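Local coordinates for porin B (Pseudomonas putida, PDB 4GEY), which forms an outer-membrane beta-barrel channel that probably takes up sugars such as glucose, at residues 59-67 against 102-111. The protein carries 2 engineered substitutions. Sequence-based numbering, arbitrary orientation.
With DMU (decyl-beta-D-maltopyranoside), chain N.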
loop_
_atom_site.group_PDB
_atom_site.type_symbol
_atom_site.label_atom_id
_atom_site.label_comp_id
_atom_site.label_asym_id
_atom_site.label_seq_id
_atom_site.Cartn_x
_atom_site.Cartn_y
_atom_site.Cartn_z
ATOM N N GLY A 59 22.924 6.217 0.456
ATOM C CA GLY A 59 22.453 4.841 0.516
ATOM C C GLY A 59 23.612 3.853 0.582
ATOM O O GLY A 59 24.782 4.251 0.512
ATOM N N TYR A 60 23.304 2.563 0.709
ATOM C CA TYR A 60 24.351 1.585 0.978
ATOM C C TYR A 60 25.414 1.559 -0.104
ATOM O O TYR A 60 26.607 1.535 0.190
ATOM C CB TYR A 60 23.788 0.175 1.187
ATOM C CG TYR A 60 24.883 -0.817 1.508
ATOM C CD1 TYR A 60 25.381 -0.937 2.799
ATOM C CD2 TYR A 60 25.442 -1.605 0.514
ATOM C CE1 TYR A 60 26.403 -1.834 3.098
ATOM C CE2 TYR A 60 26.468 -2.498 0.795
ATOM C CZ TYR A 60 26.948 -2.604 2.087
ATOM O OH TYR A 60 27.961 -3.492 2.355
ATOM N N ASN A 61 24.958 1.555 -1.351
ATOM C CA ASN A 61 25.816 1.434 -2.528
ATOM C C ASN A 61 25.648 2.683 -3.379
ATOM O O ASN A 61 24.560 2.954 -3.893
ATOM C CB ASN A 61 25.414 0.192 -3.310
ATOM C CG ASN A 61 26.241 -0.028 -4.530
ATOM O OD1 ASN A 61 26.896 0.889 -5.045
ATOM N ND2 ASN A 61 26.216 -1.259 -5.031
ATOM N N ASP A 62 26.726 3.447 -3.527
ATOM C CA ASP A 62 26.635 4.748 -4.177
ATOM C C ASP A 62 26.964 4.747 -5.676
ATOM O O ASP A 62 27.004 5.805 -6.298
ATOM C CB ASP A 62 27.468 5.796 -3.427
ATOM C CG ASP A 62 28.925 5.435 -3.351
ATOM O OD1 ASP A 62 29.349 4.490 -4.050
ATOM O OD2 ASP A 62 29.656 6.102 -2.590
ATOM N N ASP A 63 27.201 3.569 -6.247
ATOM C CA ASP A 63 27.325 3.432 -7.699
ATOM C C ASP A 63 25.995 3.848 -8.321
ATOM O O ASP A 63 24.956 3.248 -8.032
ATOM C CB ASP A 63 27.636 1.985 -8.056
ATOM C CG ASP A 63 27.797 1.770 -9.541
ATOM O OD1 ASP A 63 26.780 1.499 -10.219
ATOM O OD2 ASP A 63 28.942 1.863 -10.033
ATOM N N LYS A 64 26.016 4.881 -9.153
ATOM C CA LYS A 64 24.779 5.452 -9.685
ATOM C C LYS A 64 24.236 4.601 -10.822
ATOM O O LYS A 64 24.954 4.278 -11.774
ATOM C CB LYS A 64 25.000 6.891 -10.154
ATOM C CG LYS A 64 25.532 7.808 -9.067
ATOM C CD LYS A 64 25.581 9.279 -9.483
ATOM C CE LYS A 64 26.379 10.082 -8.455
ATOM N NZ LYS A 64 26.094 9.592 -7.065
ATOM N N THR A 65 22.967 4.226 -10.708
ATOM C CA THR A 65 22.295 3.438 -11.729
ATOM C C THR A 65 20.821 3.834 -11.752
ATOM O O THR A 65 20.431 4.835 -11.152
ATOM C CB THR A 65 22.436 1.923 -11.458
ATOM O OG1 THR A 65 21.843 1.171 -12.522
ATOM C CG2 THR A 65 21.751 1.558 -10.180
ATOM N N ALA A 66 19.997 3.064 -12.446
ATOM C CA ALA A 66 18.575 3.361 -12.459
ATOM C C ALA A 66 17.737 2.095 -12.591
ATOM O O ALA A 66 18.134 1.125 -13.243
ATOM C CB ALA A 66 18.237 4.360 -13.561
ATOM N N ARG A 67 16.578 2.094 -11.950
ATOM C CA ARG A 67 15.745 0.916 -12.012
ATOM C C ARG A 67 14.357 1.281 -12.456
ATOM O O ARG A 67 13.915 2.412 -12.272
ATOM C CB ARG A 67 15.756 0.170 -10.680
ATOM C CG ARG A 67 17.129 -0.388 -10.332
ATOM C CD ARG A 67 17.479 -1.535 -11.250
ATOM N NE ARG A 67 18.801 -2.090 -10.980
ATOM C CZ ARG A 67 19.927 -1.611 -11.495
ATOM N NH1 ARG A 67 19.886 -0.558 -12.300
ATOM N NH2 ARG A 67 21.089 -2.174 -11.201
ATOM N N ASN A 102 13.854 -3.047 -8.489
ATOM C CA ASN A 102 13.679 -2.028 -7.457
ATOM C C ASN A 102 15.003 -1.468 -6.963
ATOM O O ASN A 102 15.836 -2.215 -6.444
ATOM C CB ASN A 102 12.938 -2.618 -6.256
ATOM C CG ASN A 102 12.518 -1.558 -5.247
ATOM O OD1 ASN A 102 13.030 -0.434 -5.254
ATOM N ND2 ASN A 102 11.553 -1.902 -4.392
ATOM N N LEU A 103 15.166 -0.149 -7.077
ATOM C CA LEU A 103 16.341 0.561 -6.550
ATOM C C LEU A 103 16.625 0.281 -5.074
ATOM O O LEU A 103 17.790 0.126 -4.682
ATOM C CB LEU A 103 16.174 2.069 -6.723
ATOM C CG LEU A 103 17.307 2.840 -7.396
ATOM C CD1 LEU A 103 17.540 4.171 -6.686
ATOM C CD2 LEU A 103 18.579 2.022 -7.500
ATOM N N SER A 104 15.561 0.244 -4.269
ATOM C CA SER A 104 15.668 -0.020 -2.840
ATOM C C SER A 104 16.484 -1.282 -2.534
ATOM O O SER A 104 17.298 -1.307 -1.605
ATOM C CB SER A 104 14.277 -0.126 -2.196
ATOM O OG SER A 104 13.715 1.149 -1.954
ATOM N N ASN A 105 16.276 -2.329 -3.319
ATOM C CA ASN A 105 17.077 -3.527 -3.144
ATOM C C ASN A 105 18.468 -3.384 -3.735
ATOM O O ASN A 105 19.466 -3.723 -3.099
ATOM C CB ASN A 105 16.365 -4.712 -3.768
ATOM C CG ASN A 105 15.063 -5.011 -3.086
ATOM O OD1 ASN A 105 14.950 -4.889 -1.862
ATOM N ND2 ASN A 105 14.060 -5.383 -3.866
ATOM N N ASP A 106 18.529 -2.851 -4.952
ATOM C CA ASP A 106 19.736 -2.930 -5.753
ATOM C C ASP A 106 20.804 -1.909 -5.391
ATOM O O ASP A 106 21.971 -2.138 -5.670
ATOM C CB ASP A 106 19.389 -2.882 -7.244
ATOM C CG ASP A 106 18.626 -4.111 -7.702
ATOM O OD1 ASP A 106 18.752 -5.155 -7.027
ATOM O OD2 ASP A 106 17.902 -4.042 -8.725
ATOM N N ARG A 107 20.420 -0.795 -4.762
ATOM C CA ARG A 107 21.411 0.220 -4.333
ATOM C C ARG A 107 21.262 0.748 -2.882
ATOM O O ARG A 107 22.253 0.891 -2.174
ATOM C CB ARG A 107 21.430 1.418 -5.291
ATOM C CG ARG A 107 21.917 1.124 -6.692
ATOM C CD ARG A 107 23.423 0.817 -6.773
ATOM N NE ARG A 107 23.627 -0.411 -7.530
ATOM C CZ ARG A 107 24.266 -0.480 -8.683
ATOM N NH1 ARG A 107 24.805 0.609 -9.203
ATOM N NH2 ARG A 107 24.386 -1.643 -9.307
ATOM N N ILE A 108 20.044 1.054 -2.450
ATOM C CA ILE A 108 19.847 1.742 -1.173
ATOM C C ILE A 108 20.095 0.883 0.070
ATOM O O ILE A 108 20.784 1.309 0.999
ATOM C CB ILE A 108 18.434 2.358 -1.077
ATOM C CG1 ILE A 108 18.351 3.644 -1.897
ATOM C CG2 ILE A 108 18.066 2.676 0.357
ATOM C CD1 ILE A 108 17.830 3.417 -3.262
ATOM N N SER A 109 19.540 -0.327 0.077
ATOM C CA SER A 109 19.537 -1.185 1.268
ATOM C C SER A 109 20.868 -1.808 1.659
ATOM O O SER A 109 21.686 -2.170 0.828
ATOM C CB SER A 109 18.527 -2.317 1.101
ATOM O OG SER A 109 17.204 -1.832 1.210
ATOM N N ASP A 110 21.066 -1.950 2.957
ATOM C CA ASP A 110 22.022 -2.916 3.436
ATOM C C ASP A 110 21.489 -4.285 2.987
ATOM O O ASP A 110 20.335 -4.603 3.222
ATOM C CB ASP A 110 22.064 -2.842 4.953
ATOM C CG ASP A 110 23.304 -3.449 5.527
ATOM O OD1 ASP A 110 23.441 -4.695 5.462
ATOM O OD2 ASP A 110 24.131 -2.676 6.060
ATOM N N PRO A 111 22.319 -5.097 2.328
ATOM C CA PRO A 111 21.813 -6.398 1.876
ATOM C C PRO A 111 21.357 -7.321 2.994
ATOM O O PRO A 111 20.642 -8.274 2.694
ATOM C CB PRO A 111 23.013 -7.019 1.138
ATOM C CG PRO A 111 24.202 -6.248 1.601
ATOM C CD PRO A 111 23.705 -4.858 1.888
HETATM C C1 DMU N . 17.425 -0.625 -17.811
HETATM C C2 DMU N . 18.421 -1.630 -17.528
HETATM C C3 DMU N . 19.778 -1.160 -17.162
HETATM C C4 DMU N . 19.813 0.090 -16.244
HETATM O O5 DMU N . 18.627 1.025 -16.547
HETATM C C6 DMU N . 17.347 0.432 -16.830
HETATM O O7 DMU N . 20.518 -2.220 -16.505
HETATM O O16 DMU N . 16.498 1.480 -17.297
HETATM C C18 DMU N . 15.597 2.133 -16.420
HETATM C C19 DMU N . 14.918 3.402 -16.988
HETATM C C22 DMU N . 14.004 3.227 -18.241
HETATM C C25 DMU N . 13.146 4.427 -18.628
HETATM C C28 DMU N . 11.657 4.412 -18.346
HETATM C C31 DMU N . 10.888 5.713 -18.482
HETATM O O49 DMU N . 16.081 -1.252 -17.915
HETATM O O55 DMU N . 18.490 -2.582 -18.649
HETATM C C57 DMU N . 20.945 0.811 -16.420
HETATM O O61 DMU N . 21.092 1.972 -15.674
HETATM C C5 DMU N . 22.298 -3.707 -16.205
HETATM C C7 DMU N . 22.720 -3.236 -14.923
HETATM C C8 DMU N . 23.800 -2.217 -14.957
HETATM C C9 DMU N . 23.796 -1.204 -16.165
HETATM O O1 DMU N . 22.698 -1.541 -17.211
HETATM C C10 DMU N . 21.748 -2.644 -17.041
HETATM O O2 DMU N . 23.828 -1.502 -13.748
HETATM O O3 DMU N . 21.317 -4.802 -16.071
HETATM O O4 DMU N . 23.156 -4.402 -14.170
HETATM C C11 DMU N . 24.980 -1.152 -16.759
HETATM O O6 DMU N . 26.051 -0.710 -16.007
#
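The guanidinium of R107 lies between N61 and T65. Methyl CG2 of T65 sits over one face, 3.3 Å from R107 NH1 and offset toward the rim. ND2 of N61 lies over the opposite face, the amide and guanidinium planes 7° apart. The R107 chain bends at chi2 (-70°) and again at chi3, which brings NH1 to D63. There NH1 gives a hydrogen bond to D63 O (2.9 Å). The D63 carboxylate lies beside the same NH1 as its ion-pair partner, modelled too close for the OD1 geometry to be trusted. R107 NE turns back to D106 O, which fixes the rotation of the group.

R67 NE makes a salt bridge with D106 OD2 (3.1 Å), met on the anti side and tilted out of the carboxylate plane. The two planes stand 58° apart. R67 NH1 also bonds to T65 OG1 and A66 O. R67 NH2 comes 3.8 Å from R107 NH2, a like-charge approach that the carboxylates of D106 and D63 probably ease. A leucine in place of R67 would probably leave D106 without its charged mate and T65 OG1 without this donor.

At the other end P111 CD lies over the Y60 ring, 3.9 Å from its centroid, a CH-pi contact. Backbone bonds from Y60 N to I108 O (2.8 Å) and from N61 N to R107 O (2.9 Å) join the two segments.

Here the loop between antiparallel strands 42-57 and 66-79 packs on short helix 103-108, which follows strand 89-100, in the beta-barrel of an OprB-family porin.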